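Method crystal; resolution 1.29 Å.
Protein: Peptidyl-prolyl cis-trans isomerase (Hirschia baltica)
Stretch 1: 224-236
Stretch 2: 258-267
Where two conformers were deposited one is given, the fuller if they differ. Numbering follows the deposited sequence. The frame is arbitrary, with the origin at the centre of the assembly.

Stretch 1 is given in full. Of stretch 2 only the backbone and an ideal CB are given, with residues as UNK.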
# COMPACT_ATOMS: atom_id res chain seq x y z
N PRO A 224 4.38 -15.00 18.34
CA PRO A 224 3.04 -14.46 18.54
C PRO A 224 2.97 -13.29 19.53
O PRO A 224 2.31 -12.30 19.22
CB PRO A 224 2.26 -15.67 19.06
CG PRO A 224 2.90 -16.81 18.38
CD PRO A 224 4.37 -16.48 18.30
N LYS A 225 3.65 -13.37 20.67
CA LYS A 225 3.49 -12.33 21.69
C LYS A 225 4.14 -11.02 21.24
O LYS A 225 3.83 -9.96 21.80
CB LYS A 225 4.09 -12.77 23.03
CG LYS A 225 5.57 -12.45 23.20
CD LYS A 225 6.10 -12.97 24.52
CE LYS A 225 7.54 -12.54 24.73
NZ LYS A 225 8.47 -12.95 23.64
N ASP A 226 5.04 -11.08 20.26
CA ASP A 226 5.77 -9.89 19.82
C ASP A 226 5.11 -9.18 18.64
O ASP A 226 5.54 -8.08 18.24
CB ASP A 226 7.20 -10.26 19.43
CG ASP A 226 8.02 -10.76 20.59
OD1 ASP A 226 7.73 -10.36 21.74
OD2 ASP A 226 8.95 -11.56 20.35
N ARG A 227 4.08 -9.79 18.08
CA ARG A 227 3.47 -9.27 16.86
C ARG A 227 2.64 -8.02 17.13
O ARG A 227 1.73 -8.07 17.95
CB ARG A 227 2.58 -10.33 16.20
CG ARG A 227 3.33 -11.53 15.72
CD ARG A 227 2.43 -12.56 15.09
NE ARG A 227 3.17 -13.77 14.74
CZ ARG A 227 2.68 -15.00 14.71
NH1 ARG A 227 1.40 -15.23 15.00
NH2 ARG A 227 3.47 -16.01 14.39
N PRO A 228 2.92 -6.91 16.42
CA PRO A 228 1.93 -5.84 16.42
C PRO A 228 0.64 -6.34 15.82
O PRO A 228 0.68 -7.26 15.00
CB PRO A 228 2.56 -4.73 15.56
CG PRO A 228 3.76 -5.32 14.94
CD PRO A 228 4.13 -6.56 15.66
N GLU A 229 -0.48 -5.77 16.23
CA GLU A 229 -1.78 -6.16 15.72
C GLU A 229 -2.39 -4.96 15.01
O GLU A 229 -2.54 -3.89 15.61
CB GLU A 229 -2.68 -6.68 16.85
CG GLU A 229 -2.12 -7.94 17.53
CD GLU A 229 -2.89 -8.39 18.78
OE1 GLU A 229 -4.06 -8.01 18.98
OE2 GLU A 229 -2.30 -9.17 19.56
N ALA A 230 -2.73 -5.14 13.74
CA ALA A 230 -3.27 -4.05 12.93
C ALA A 230 -4.70 -4.33 12.49
O ALA A 230 -5.08 -5.47 12.25
CB ALA A 230 -2.38 -3.82 11.71
N TRP A 231 -5.47 -3.26 12.42
CA TRP A 231 -6.83 -3.33 11.93
C TRP A 231 -7.04 -2.20 10.96
O TRP A 231 -6.45 -1.13 11.10
CB TRP A 231 -7.86 -3.23 13.07
CG TRP A 231 -8.12 -4.49 13.86
CD1 TRP A 231 -9.13 -5.41 13.65
CD2 TRP A 231 -7.41 -4.93 15.01
NE1 TRP A 231 -9.06 -6.40 14.60
CE2 TRP A 231 -8.01 -6.14 15.44
CE3 TRP A 231 -6.31 -4.44 15.71
CZ2 TRP A 231 -7.54 -6.84 16.55
CZ3 TRP A 231 -5.85 -5.13 16.80
CH2 TRP A 231 -6.46 -6.33 17.21
N VAL A 232 -7.88 -2.45 9.97
CA VAL A 232 -8.25 -1.48 8.95
C VAL A 232 -9.75 -1.39 8.94
O VAL A 232 -10.43 -2.41 8.96
CB VAL A 232 -7.71 -1.88 7.56
CG1 VAL A 232 -8.17 -0.91 6.48
CG2 VAL A 232 -6.22 -1.99 7.59
N MET A 233 -10.27 -0.18 8.96
CA MET A 233 -11.71 0.01 8.93
C MET A 233 -12.31 -0.64 7.68
O MET A 233 -11.73 -0.62 6.60
CB MET A 233 -12.05 1.50 8.99
CG MET A 233 -13.57 1.81 9.01
SD MET A 233 -13.91 3.53 9.29
CE MET A 233 -13.53 3.70 11.04
N ARG A 234 -13.46 -1.28 7.86
CA ARG A 234 -14.17 -1.93 6.77
C ARG A 234 -14.92 -0.88 5.95
O ARG A 234 -15.74 -0.14 6.48
CB ARG A 234 -15.14 -2.98 7.31
CG ARG A 234 -14.44 -4.22 7.83
CD ARG A 234 -15.38 -5.36 8.18
NE ARG A 234 -14.65 -6.52 8.70
CZ ARG A 234 -13.97 -7.40 7.96
NH1 ARG A 234 -13.90 -7.28 6.64
NH2 ARG A 234 -13.35 -8.42 8.55
N ASN A 235 -14.59 -0.80 4.66
CA ASN A 235 -15.16 0.23 3.82
C ASN A 235 -16.64 0.03 3.65
O ASN A 235 -17.35 1.01 3.44
CB ASN A 235 -14.45 0.25 2.47
CG ASN A 235 -12.94 0.49 2.60
OD1 ASN A 235 -12.15 -0.39 2.27
ND2 ASN A 235 -12.55 1.67 3.04
N ASP A 236 -17.11 -1.21 3.78
CA ASP A 236 -18.52 -1.53 3.57
C ASP A 236 -19.32 -1.48 4.88
O ASP A 236 -20.48 -1.91 4.92
CB ASP A 236 -18.67 -2.91 2.90
CG ASP A 236 -18.04 -4.05 3.70
OD1 ASP A 236 -17.28 -3.82 4.66
OD2 ASP A 236 -18.33 -5.22 3.35
N UNK A 258 -6.58 8.37 4.02
CA UNK A 258 -6.59 6.93 3.90
C UNK A 258 -7.69 6.35 4.77
O UNK A 258 -8.13 6.96 5.74
CB UNK A 258 -5.23 6.34 4.28
N UNK A 259 -8.11 5.14 4.43
CA UNK A 259 -9.05 4.40 5.24
C UNK A 259 -8.51 4.33 6.65
O UNK A 259 -7.38 3.94 6.84
CB UNK A 259 -9.30 3.00 4.67
N UNK A 260 -9.32 4.71 7.65
CA UNK A 260 -8.78 4.66 9.01
C UNK A 260 -8.19 3.30 9.34
O UNK A 260 -8.82 2.26 9.14
CB UNK A 260 -9.87 5.01 10.02
N UNK A 261 -6.98 3.33 9.88
CA UNK A 261 -6.23 2.13 10.20
C UNK A 261 -5.49 2.35 11.51
O UNK A 261 -5.13 3.47 11.84
CB UNK A 261 -5.26 1.77 9.07
N UNK A 262 -5.27 1.28 12.25
CA UNK A 262 -4.59 1.37 13.53
C UNK A 262 -3.69 0.18 13.73
O UNK A 262 -4.01 -0.94 13.34
CB UNK A 262 -5.60 1.47 14.68
N UNK A 263 -2.53 0.43 14.34
CA UNK A 263 -1.57 -0.60 14.65
C UNK A 263 -1.29 -0.52 16.15
O UNK A 263 -0.99 0.54 16.68
CB UNK A 263 -0.29 -0.44 13.82
N UNK A 264 -1.44 -1.65 16.84
CA UNK A 264 -1.22 -1.73 18.27
C UNK A 264 -0.03 -2.61 18.53
O UNK A 264 -0.01 -3.77 18.13
CB UNK A 264 -2.46 -2.26 19.00
N UNK A 265 0.97 -2.09 19.22
CA UNK A 265 2.14 -2.89 19.51
C UNK A 265 1.93 -3.59 20.83
O UNK A 265 1.08 -3.21 21.63
CB UNK A 265 3.41 -2.03 19.54
N UNK A 266 2.73 -4.64 21.02
CA UNK A 266 2.63 -5.48 22.20
C UNK A 266 3.05 -4.74 23.46
O UNK A 266 3.90 -3.85 23.41
CB UNK A 266 3.48 -6.74 22.02
N UNK A 267 2.48 -5.14 24.60
CA UNK A 267 2.97 -4.68 25.88
C UNK A 267 4.30 -5.37 26.16
O UNK A 267 4.62 -6.40 25.54
CB UNK A 267 1.96 -4.95 26.99

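The two segments run antiparallel, strand 229-233 against strand 261-264, so the backbone fixes which way each side chain of the second segment points before its identity is known.

Position 258 has nothing of stretch 1 within reach of its ideal CB, and stretch 1 places no restriction on it. It is Gln258, whose side-chain amide is hydrogen-bonded elsewhere in the structure.

At position 259 the CA-to-CB bond points toward stretch 1, and the ideal CB lies 3.9 Å from Asn235 ND2 and 4.5 Å from Val232 CG1. A short side chain with an acceptor for the amide and some apolar surface would suit; serine, threonine or aspartate could supply the acceptor. The residue is Thr259, which does both: Asn235 ND2 donates to Thr259 OG1 at 3.0 Å, while Thr259 CG2 packs 3.8 Å from Val232 CG1.

Position 260 points sideways, its ideal CB 4.0 Å from Met233 CE, and its phi of -52° is compatible with proline. A modest apolar side chain could pack against that methyl. The backbone carbonyl accepts from Met233 N (Met233 N to 260 O, 2.8 Å). Pro260 fits, with its CB 3.9 Å from Met233 CE.

Position 261 forms a non-hydrogen-bonded pair with Val232, and its CB lies on the same sheet face as that side chain, 4.2 Å from Val232 CG2. Alanine, serine, threonine or valine would be reasonable. Ser261 is found; its OG lies 3.7 Å from Val232 CG1 and donates to Thr259 O at 2.8 Å, tying the hydroxyl back to its own segment.

Position 262 pairs with Trp231 through two backbone hydrogen bonds, Trp231 N to 262 O and 262 N to Trp231 O, both 2.9 Å. Its extended backbone suits a beta-branched residue, and an apolar one could reach the CB of Trp231. In Val262, CG2 lies 4.0 Å from Trp231 CB.

Position 263 shares the opposite face with Ala230, whose small side chain leaves room; the ideal CB is 4.5 Å from Ala230 CB. Valine, isoleucine or threonine would suit. Val263 uses both methyls, CG2 at 3.9 Å from Ala230 CB and CG1 at 3.9 Å from Pro228 CB.

Position 264 is a hydrogen-bonded partner of Glu229, with 264 N to Glu229 O and Glu229 N to 264 O both 2.8 Å. Its ideal CB is 5.0 Å from Trp231 CZ3, so a large apolar or aromatic side chain could reach the indole. Phe264 does: its CD2 comes 3.5 Å from Trp231 CZ3, the rings meeting rim to rim with planes at 61°.

Position 265 points away from stretch 1 and tolerates many residues; Val265 still brings CG1 to 4.3 Å from Pro228 CB.

Position 266 points toward stretch 1, its ideal CB only 3.2 Å from Lys225 O. The close approach favours a small side chain, and a short hydroxyl such as serine or threonine could donate to the carbonyl. Ser266 OG donates to Lys225 O at 2.7 Å.

Position 267 points away, unconstrained by stretch 1, and carries Glu267.

Stretch 2, residues 258-267: QTPSVVFVSE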
# COMPACT_ATOMS: atom_id res chain seq x y z
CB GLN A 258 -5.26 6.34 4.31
CG GLN A 258 -4.11 6.80 3.49
CD GLN A 258 -2.95 5.85 3.61
OE1 GLN A 258 -2.86 4.86 2.87
NE2 GLN A 258 -2.09 6.09 4.59
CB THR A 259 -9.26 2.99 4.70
OG1 THR A 259 -9.88 3.06 3.42
CG2 THR A 259 -10.14 2.18 5.65
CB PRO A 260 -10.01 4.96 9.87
CG PRO A 260 -10.79 5.92 9.03
CD PRO A 260 -10.64 5.35 7.63
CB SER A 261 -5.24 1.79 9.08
OG SER A 261 -5.91 1.72 7.82
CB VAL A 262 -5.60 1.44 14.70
CG1 VAL A 262 -6.39 2.73 14.65
CG2 VAL A 262 -6.55 0.25 14.66
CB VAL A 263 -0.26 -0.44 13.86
CG1 VAL A 263 0.71 -1.57 14.22
CG2 VAL A 263 -0.53 -0.41 12.35
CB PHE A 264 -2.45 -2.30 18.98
CG PHE A 264 -3.70 -1.50 18.77
CD1 PHE A 264 -3.86 -0.28 19.39
CD2 PHE A 264 -4.72 -1.98 17.95
CE1 PHE A 264 -5.03 0.45 19.21
CE2 PHE A 264 -5.88 -1.26 17.77
CZ PHE A 264 -6.04 -0.04 18.39
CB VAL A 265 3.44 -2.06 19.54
CG1 VAL A 265 3.74 -1.50 18.16
CG2 VAL A 265 3.37 -0.97 20.60
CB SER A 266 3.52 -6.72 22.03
OG SER A 266 3.08 -7.52 20.95
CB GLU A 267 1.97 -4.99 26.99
CG GLU A 267 0.62 -4.31 26.83
CD GLU A 267 0.65 -2.84 27.21
OE1 GLU A 267 1.75 -2.28 27.40
OE2 GLU A 267 -0.44 -2.23 27.28
O HOH W 1 4.57 -5.33 18.79
O HOH W 2 0.51 -7.41 20.04
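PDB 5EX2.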